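Side-chain contacts in putative polysaccharide deacetylase (Bdellovibrio bacteriovorus HD100, PDB 5JP6), which probably removes acetyl groups from peptidoglycan as a zinc-dependent carbohydrate esterase of the CE4 (NodB-like) family: residues A[125-130]-A[312-317]; A[188-193]-A[347-352]. The protein carries 1 engineered substitution. All blocks are in the same frame, centred on the assembly; numbering follows the deposited sequence.

Interaction 1 (A[125-130]-A[312-317])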
ATOM      1  N   ARG A 125      14.093  -8.754 -12.019  1.00 24.57           N
ATOM      2  CA  ARG A 125      13.555  -8.258 -13.260  1.00 25.94           C
ATOM      3  C   ARG A 125      13.966  -9.141 -14.457  1.00 25.69           C
ATOM      4  O   ARG A 125      13.239  -9.233 -15.461  1.00 27.29           O
ATOM      5  CB  ARG A 125      14.066  -6.796 -13.422  1.00 30.35           C
ATOM      6  CG  ARG A 125      13.212  -5.859 -14.152  1.00 36.03           C
ATOM      7  CD  ARG A 125      13.762  -4.444 -14.074  1.00 25.48           C
ATOM      8  NE  ARG A 125      13.553  -3.812 -12.785  1.00 23.85           N
ATOM      9  CZ  ARG A 125      14.527  -3.399 -11.989  1.00 22.97           C
ATOM     10  NH1 ARG A 125      15.799  -3.451 -12.385  1.00 26.03           N
ATOM     11  NH2 ARG A 125      14.235  -2.910 -10.782  1.00 24.78           N
ATOM     12  N   GLU A 126      15.110  -9.814 -14.358  1.00 27.02           N
ATOM     13  CA  GLU A 126      15.694 -10.569 -15.490  1.00 30.86           C
ATOM     14  C   GLU A 126      14.767 -11.643 -16.018  1.00 31.05           C
ATOM     15  O   GLU A 126      14.736 -11.921 -17.222  1.00 36.64           O
ATOM     16  CB  GLU A 126      17.003 -11.255 -15.063  1.00 34.11           C
ATOM     17  CG  GLU A 126      18.179 -10.305 -14.868  1.00 39.36           C
ATOM     18  CD  GLU A 126      19.446 -11.026 -14.395  1.00 44.54           C
ATOM     19  OE1 GLU A 126      19.561 -12.268 -14.605  1.00 59.29           O
ATOM     20  OE2 GLU A 126      20.312 -10.366 -13.781  1.00 56.73           O
ATOM     21  N   SER A 127      14.017 -12.272 -15.130  1.00 27.02           N
ATOM     22  CA  SER A 127      13.194 -13.396 -15.522  1.00 30.82           C
ATOM     23  C   SER A 127      11.757 -13.021 -15.863  1.00 28.53           C
ATOM     24  O   SER A 127      10.934 -13.904 -16.110  1.00 36.85           O
ATOM     25  CB  SER A 127      13.226 -14.478 -14.437  1.00 39.01           C
ATOM     26  OG  SER A 127      12.706 -13.992 -13.222  1.00 46.07           O
ATOM     27  N   MET A 128      11.460 -11.723 -15.886  1.00 27.42           N
ATOM     28  CA  MET A 128      10.118 -11.283 -16.236  0.50 26.35           C
ATOM     29  C   MET A 128       9.993 -10.921 -17.678  1.00 25.53           C
ATOM     30  O   MET A 128      10.813 -10.188 -18.202  1.00 29.30           O
ATOM     31  CB  MET A 128       9.745 -10.079 -15.424  0.50 26.93           C
ATOM     32  CG  MET A 128       9.611 -10.449 -13.978  0.50 25.04           C
ATOM     33  SD  MET A 128       9.630  -8.961 -13.017  0.50 27.09           S
ATOM     34  CE  MET A 128       7.900  -8.887 -12.657  0.50 23.79           C
ATOM     35  N   SER A 129       8.913 -11.407 -18.316  1.00 24.03           N
ATOM     36  CA  SER A 129       8.680 -11.048 -19.722  1.00 25.88           C
ATOM     37  C   SER A 129       8.219  -9.623 -19.865  1.00 22.87           C
ATOM     38  O   SER A 129       8.439  -9.002 -20.913  1.00 25.37           O
ATOM     39  CB  SER A 129       7.742 -12.027 -20.425  1.00 29.74           C
ATOM     40  OG  SER A 129       6.430 -11.843 -19.987  1.00 28.38           O
ATOM     41  N   VAL A 130       7.609  -9.089 -18.802  1.00 22.21           N
ATOM     42  CA  VAL A 130       7.141  -7.691 -18.764  1.00 22.08           C
ATOM     43  C   VAL A 130       7.716  -6.989 -17.549  1.00 22.95           C
ATOM     44  O   VAL A 130       7.077  -6.917 -16.516  1.00 24.88           O
ATOM     45  CB  VAL A 130       5.600  -7.563 -18.792  1.00 22.88           C
ATOM     46  CG1 VAL A 130       5.225  -6.111 -18.946  1.00 23.84           C
ATOM     47  CG2 VAL A 130       5.013  -8.378 -19.940  1.00 25.57           C
ATOM     48  N   SER A 312       9.872 -13.632  -3.542  1.00 22.63           N
ATOM     49  CA  SER A 312      10.339 -13.283  -4.886  1.00 20.88           C
ATOM     50  C   SER A 312       9.226 -12.623  -5.689  1.00 20.05           C
ATOM     51  O   SER A 312       8.031 -12.813  -5.411  1.00 21.28           O
ATOM     52  CB  SER A 312      10.821 -14.531  -5.609  1.00 22.74           C
ATOM     53  OG  SER A 312       9.780 -15.474  -5.781  1.00 22.80           O
ATOM     54  N   ASN A 313       9.611 -11.889  -6.729  1.00 19.98           N
ATOM     55  CA  ASN A 313       8.617 -11.363  -7.646  1.00 20.32           C
ATOM     56  C   ASN A 313       7.747 -12.479  -8.211  1.00 19.69           C
ATOM     57  O   ASN A 313       6.532 -12.347  -8.318  1.00 20.73           O
ATOM     58  CB  ASN A 313       9.285 -10.697  -8.837  1.00 21.77           C
ATOM     59  CG  ASN A 313       9.962  -9.369  -8.527  1.00 21.34           C
ATOM     60  OD1 ASN A 313      10.273  -9.046  -7.418  1.00 21.91           O
ATOM     61  ND2 ASN A 313      10.260  -8.629  -9.613  1.00 21.10           N
ATOM     62  N   GLU A 314       8.390 -13.595  -8.562  1.00 20.57           N
ATOM     63  CA  GLU A 314       7.741 -14.795  -9.102  0.50 20.58           C
ATOM     64  C   GLU A 314       6.669 -15.337  -8.155  1.00 20.29           C
ATOM     65  O   GLU A 314       5.546 -15.644  -8.539  1.00 21.78           O
ATOM     66  CB  GLU A 314       8.839 -15.847  -9.345  0.50 21.94           C
ATOM     67  CG  GLU A 314       8.497 -17.002 -10.236  0.50 21.37           C
ATOM     68  CD  GLU A 314       9.782 -17.619 -10.850  0.50 24.06           C
ATOM     69  OE1 GLU A 314      10.284 -17.021 -11.847  0.50 29.21           O
ATOM     70  OE2 GLU A 314      10.270 -18.695 -10.362  0.50 29.37           O
ATOM     71  N   GLN A 315       7.016 -15.473  -6.875  1.00 20.57           N
ATOM     72  CA  GLN A 315       6.096 -15.954  -5.871  0.50 18.82           C
ATOM     73  C   GLN A 315       4.856 -15.017  -5.685  1.00 20.12           C
ATOM     74  O   GLN A 315       3.741 -15.441  -5.641  1.00 29.27           O
ATOM     75  CB  GLN A 315       6.884 -16.207  -4.578  0.50 19.29           C
ATOM     76  CG  GLN A 315       5.994 -16.687  -3.449  0.50 19.31           C
ATOM     77  CD  GLN A 315       6.777 -17.173  -2.258  0.50 24.24           C
ATOM     78  OE1 GLN A 315       7.965 -17.448  -2.339  0.50 24.84           O
ATOM     79  NE2 GLN A 315       6.111 -17.247  -1.132  0.50 31.00           N
ATOM     80  N   LEU A 316       5.171 -13.713  -5.640  1.00 20.37           N
ATOM     81  CA  LEU A 316       4.104 -12.738  -5.481  1.00 19.83           C
ATOM     82  C   LEU A 316       3.112 -12.805  -6.639  1.00 20.31           C
ATOM     83  O   LEU A 316       1.905 -12.872  -6.416  1.00 20.52           O
ATOM     84  CB  LEU A 316       4.699 -11.328  -5.316  1.00 20.72           C
ATOM     85  CG  LEU A 316       3.674 -10.184  -5.159  1.00 21.98           C
ATOM     86  CD1 LEU A 316       2.753 -10.474  -3.964  1.00 22.71           C
ATOM     87  CD2 LEU A 316       4.376  -8.863  -4.997  1.00 21.71           C
ATOM     88  N   LEU A 317       3.610 -12.831  -7.883  1.00 19.05           N
ATOM     89  CA  LEU A 317       2.737 -12.928  -9.092  1.00 19.99           C
ATOM     90  C   LEU A 317       1.948 -14.219  -9.006  1.00 19.48           C
ATOM     91  O   LEU A 317       0.777 -14.219  -9.324  1.00 21.83           O
ATOM     92  CB  LEU A 317       3.535 -12.866 -10.400  1.00 22.11           C
ATOM     93  CG  LEU A 317       3.920 -11.474 -10.827  1.00 23.58           C
ATOM     94  CD1 LEU A 317       5.158 -11.504 -11.712  1.00 26.42           C
ATOM     95  CD2 LEU A 317       2.701 -10.817 -11.513  1.00 25.39           C
TER
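The flat carboxamide of N313 turns its amino end to M128: ND2 gives a weak hydrogen bond to the thioether SD, 3.5 Å long with an N-H...S angle of 160°, while at its other end OD1 accepts from R340. N313 opens the N-capped start of helix 313-327, which lies within the NodB homology region and is set against the loop that follows helix 110-126. With CG beside the backbone N (chi1 -72°), the amide leaves the first helical turn and meets the M128 side chain at about a right angle. F121 and I344 also pack against N313. M128 is modelled in two positions, so its contacts describe one of them. In that one the chain bends at its last torsion (chi3 104°) and swings the terminal methyl to L317, CE lying 3.9 Å from CD1 as the apolar half of the contact. On the exposed side, in one of two conformers of E314, OE1 is 4.1 Å from S127 OG, too far for a hydrogen bond. Q124 of helix 110-126 accepts at OE1 from the backbone N of N313 and so ties the two helices near the cap. S312 is the N-cap itself: its OG accepts from Q315 N at 3.0 Å.

Interaction 2 (A[188-193]-A[347-352]); sequences LRALKE and QFLREL
The two helical segments run in broadly the same direction and come nearest at L191 and L349, whose CA atoms lie 7.9 Å apart. They belong to helices 183-193 and 339-354, which both pack on strand 170-176 of the curled parallel sheet in the NodB homology region, an arrangement consistent with the irregular (beta/alpha) barrel of CE4 deacetylases. Helix 183-193 is the helical arm of a beta-alpha-beta crossover from that strand to strand 199-202. L349 carries the contact almost alone. Its CG sits beside the backbone N (chi1 -64°), and the nearly extended second torsion (chi2 167°) brings one branch, CD1, forward onto the backbone of the neighbouring helix. There L349 CD1 lies 3.4 Å from the carbonyl oxygen A190 O, a van der Waals touch, and L349 CD1 is 4.0 Å from A190 CB. L191 closes the other flank: its CB starts away from helix 339-354, yet the branch CD2 returns to within 4.2 Å of L349 CD1. No hydrogen bond crosses the interface, and all three touching residues are buried. L173 of strand 170-176 packs against both L191 and L349, so the helix pair shares a floor on the sheet. The preceding residue, F348, also rests on L173 and meets the ring of F334 edge-to-face. One face of the F348 ring is covered from within its own helix, where L352 CG lies over the outer part of the ring, 3.8 Å from its plane.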
ATOM      1  N   LEU A 188       1.123   4.047 -11.061  1.00 18.02           N
ATOM      2  CA  LEU A 188       0.334   4.906 -11.958  1.00 18.20           C
ATOM      3  C   LEU A 188       0.737   4.706 -13.417  1.00 17.97           C
ATOM      4  O   LEU A 188      -0.113   4.632 -14.296  1.00 19.23           O
ATOM      5  CB  LEU A 188       0.469   6.375 -11.586  1.00 19.53           C
ATOM      6  CG  LEU A 188      -0.148   6.806 -10.271  1.00 19.49           C
ATOM      7  CD1 LEU A 188       0.105   8.273  -9.996  1.00 20.49           C
ATOM      8  CD2 LEU A 188      -1.657   6.540 -10.236  1.00 19.49           C
ATOM      9  N   ARG A 189       2.047   4.638 -13.677  1.00 18.92           N
ATOM     10  CA  ARG A 189       2.516   4.459 -15.062  1.00 20.43           C
ATOM     11  C   ARG A 189       2.009   3.141 -15.616  1.00 21.37           C
ATOM     12  O   ARG A 189       1.525   3.070 -16.743  1.00 21.33           O
ATOM     13  CB  ARG A 189       4.033   4.485 -15.142  1.00 24.11           C
ATOM     14  CG  ARG A 189       4.618   5.849 -14.858  1.00 27.03           C
ATOM     15  CD  ARG A 189       6.089   5.886 -15.158  1.00 32.08           C
ATOM     16  NE  ARG A 189       6.909   5.212 -14.142  1.00 32.43           N
ATOM     17  CZ  ARG A 189       7.395   5.777 -13.035  1.00 30.24           C
ATOM     18  NH1 ARG A 189       7.107   7.028 -12.727  1.00 33.17           N
ATOM     19  NH2 ARG A 189       8.157   5.071 -12.212  1.00 31.24           N
ATOM     20  N   ALA A 190       2.088   2.114 -14.795  1.00 19.88           N
ATOM     21  CA  ALA A 190       1.669   0.772 -15.238  1.00 20.11           C
ATOM     22  C   ALA A 190       0.168   0.740 -15.540  1.00 19.15           C
ATOM     23  O   ALA A 190      -0.273   0.200 -16.560  1.00 19.92           O
ATOM     24  CB  ALA A 190       2.027  -0.268 -14.197  1.00 19.97           C
ATOM     25  N   LEU A 191      -0.617   1.339 -14.664  1.00 19.04           N
ATOM     26  CA  LEU A 191      -2.059   1.393 -14.861  1.00 18.73           C
ATOM     27  C   LEU A 191      -2.417   2.164 -16.111  1.00 18.38           C
ATOM     28  O   LEU A 191      -3.260   1.738 -16.912  1.00 19.28           O
ATOM     29  CB  LEU A 191      -2.746   1.991 -13.632  1.00 17.59           C
ATOM     30  CG  LEU A 191      -2.672   1.180 -12.342  1.00 17.94           C
ATOM     31  CD1 LEU A 191      -3.120   2.017 -11.154  1.00 19.11           C
ATOM     32  CD2 LEU A 191      -3.518  -0.080 -12.403  1.00 20.68           C
ATOM     33  N   LYS A 192      -1.806   3.332 -16.257  1.00 19.38           N
ATOM     34  CA  LYS A 192      -2.149   4.224 -17.344  1.00 21.52           C
ATOM     35  C   LYS A 192      -1.847   3.599 -18.711  1.00 21.51           C
ATOM     36  O   LYS A 192      -2.615   3.788 -19.676  1.00 23.67           O
ATOM     37  CB  LYS A 192      -1.470   5.581 -17.203  1.00 23.51           C
ATOM     38  CG  LYS A 192      -1.913   6.594 -18.253  1.00 26.81           C
ATOM     39  CD  LYS A 192      -1.295   7.962 -17.999  1.00 33.24           C
ATOM     40  CE  LYS A 192      -1.712   8.908 -19.118  1.00 42.92           C
ATOM     41  NZ  LYS A 192      -0.971  10.199 -19.138  1.00 50.92           N
ATOM     42  N   GLU A 193      -0.715   2.885 -18.812  1.00 21.09           N
ATOM     43  CA  GLU A 193      -0.293   2.252 -20.075  1.00 24.69           C
ATOM     44  C   GLU A 193      -1.361   1.346 -20.670  1.00 23.01           C
ATOM     45  O   GLU A 193      -1.406   1.166 -21.907  1.00 25.99           O
ATOM     46  CB  GLU A 193       0.950   1.306 -19.846  1.00 29.02           C
ATOM     47  CG  GLU A 193       2.200   2.004 -19.673  1.00 34.78           C
ATOM     48  CD  GLU A 193       3.362   1.082 -19.311  1.00 30.84           C
ATOM     49  OE1 GLU A 193       3.284  -0.085 -18.746  1.00 27.87           O
ATOM     50  OE2 GLU A 193       4.397   1.622 -19.536  1.00 37.79           O
ATOM     51  N   GLN A 347       3.575  -6.716 -15.245  1.00 18.99           N
ATOM     52  CA  GLN A 347       3.479  -8.127 -15.504  1.00 19.49           C
ATOM     53  C   GLN A 347       2.088  -8.666 -15.032  1.00 18.84           C
ATOM     54  O   GLN A 347       1.420  -9.483 -15.710  1.00 19.85           O
ATOM     55  CB  GLN A 347       4.612  -8.860 -14.815  1.00 21.07           C
ATOM     56  CG  GLN A 347       4.647 -10.339 -15.175  1.00 22.78           C
ATOM     57  CD  GLN A 347       5.394 -10.614 -16.483  1.00 25.29           C
ATOM     58  OE1 GLN A 347       6.559 -10.331 -16.567  1.00 25.88           O
ATOM     59  NE2 GLN A 347       4.711 -11.090 -17.501  1.00 32.15           N
ATOM     60  N   PHE A 348       1.645  -8.193 -13.875  1.00 17.73           N
ATOM     61  CA  PHE A 348       0.357  -8.571 -13.315  1.00 16.89           C
ATOM     62  C   PHE A 348      -0.774  -8.177 -14.250  1.00 18.03           C
ATOM     63  O   PHE A 348      -1.679  -8.955 -14.516  1.00 19.31           O
ATOM     64  CB  PHE A 348       0.167  -7.933 -11.935  1.00 18.53           C
ATOM     65  CG  PHE A 348      -1.195  -8.144 -11.354  1.00 18.38           C
ATOM     66  CD1 PHE A 348      -1.583  -9.381 -10.907  1.00 19.88           C
ATOM     67  CD2 PHE A 348      -2.126  -7.105 -11.283  1.00 20.55           C
ATOM     68  CE1 PHE A 348      -2.840  -9.585 -10.352  1.00 20.51           C
ATOM     69  CE2 PHE A 348      -3.385  -7.323 -10.768  1.00 20.78           C
ATOM     70  CZ  PHE A 348      -3.734  -8.553 -10.297  1.00 21.62           C
ATOM     71  N   LEU A 349      -0.725  -6.933 -14.715  1.00 18.46           N
ATOM     72  CA  LEU A 349      -1.736  -6.440 -15.616  1.00 18.28           C
ATOM     73  C   LEU A 349      -1.787  -7.241 -16.927  1.00 18.99           C
ATOM     74  O   LEU A 349      -2.864  -7.538 -17.425  1.00 21.01           O
ATOM     75  CB  LEU A 349      -1.538  -4.947 -15.844  1.00 19.04           C
ATOM     76  CG  LEU A 349      -1.710  -4.047 -14.600  1.00 19.59           C
ATOM     77  CD1 LEU A 349      -1.180  -2.640 -14.856  1.00 20.68           C
ATOM     78  CD2 LEU A 349      -3.145  -4.048 -14.134  1.00 20.60           C
ATOM     79  N   ARG A 350      -0.621  -7.557 -17.473  1.00 19.14           N
ATOM     80  CA  ARG A 350      -0.567  -8.373 -18.671  0.50 19.97           C
ATOM     81  C   ARG A 350      -1.179  -9.748 -18.422  1.00 20.84           C
ATOM     82  O   ARG A 350      -1.945 -10.243 -19.253  1.00 20.80           O
ATOM     83  CB  ARG A 350       0.871  -8.462 -19.202  0.50 20.11           C
ATOM     84  CG  ARG A 350       1.069  -9.384 -20.419  0.50 19.82           C
ATOM     85  CD  ARG A 350       0.242  -9.057 -21.662  0.50 22.60           C
ATOM     86  NE  ARG A 350       0.165 -10.183 -22.606  0.50 23.13           N
ATOM     87  CZ  ARG A 350       1.025 -10.457 -23.580  0.50 25.86           C
ATOM     88  NH1 ARG A 350       2.081  -9.692 -23.820  0.50 29.05           N
ATOM     89  NH2 ARG A 350       0.813 -11.520 -24.344  0.50 28.20           N
ATOM     90  N   GLU A 351      -0.870 -10.361 -17.285  1.00 19.35           N
ATOM     91  CA  GLU A 351      -1.468 -11.676 -16.973  1.00 20.29           C
ATOM     92  C   GLU A 351      -2.990 -11.587 -16.765  1.00 19.94           C
ATOM     93  O   GLU A 351      -3.685 -12.487 -17.225  1.00 22.03           O
ATOM     94  CB  GLU A 351      -0.792 -12.326 -15.792  1.00 20.53           C
ATOM     95  CG  GLU A 351       0.508 -13.006 -16.164  1.00 20.83           C
ATOM     96  CD  GLU A 351       0.247 -14.144 -17.155  1.00 22.14           C
ATOM     97  OE1 GLU A 351      -0.604 -15.028 -16.845  1.00 24.27           O
ATOM     98  OE2 GLU A 351       0.854 -14.111 -18.241  1.00 23.30           O
ATOM     99  N   LEU A 352      -3.511 -10.539 -16.115  1.00 20.65           N
ATOM    100  CA  LEU A 352      -4.982 -10.374 -16.003  1.00 21.27           C
ATOM    101  C   LEU A 352      -5.555 -10.401 -17.425  1.00 21.02           C
ATOM    102  O   LEU A 352      -6.555 -11.085 -17.701  1.00 23.28           O
ATOM    103  CB  LEU A 352      -5.380  -9.082 -15.313  1.00 21.82           C
ATOM    104  CG  LEU A 352      -5.238  -8.975 -13.820  1.00 23.06           C
ATOM    105  CD1 LEU A 352      -5.714  -7.601 -13.371  1.00 23.43           C
ATOM    106  CD2 LEU A 352      -5.973 -10.089 -13.109  1.00 23.88           C
TER

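How the interactions relate
Interaction 1 is a surface contact of mixed chemistry; interaction 2 is buried, with apolar side chains packed on each other and on a backbone carbonyl, and no hydrogen bond across it. The first joins the loop after helix 110-126 to the start of helix 313-327; the second packs helices 183-193 and 339-354 beside the sheet. Their centres are 14 Å apart, and helix 339-354 bridges them through Q347. The Q347 side-chain amide probably accepts at OE1 from V130 N, 2.8 Å away, and donates from NE2 to S129 OG. Packing continues the link, with L317 CD2 lying 3.7 Å from F348 N. Both contacts lie away from the zinc site.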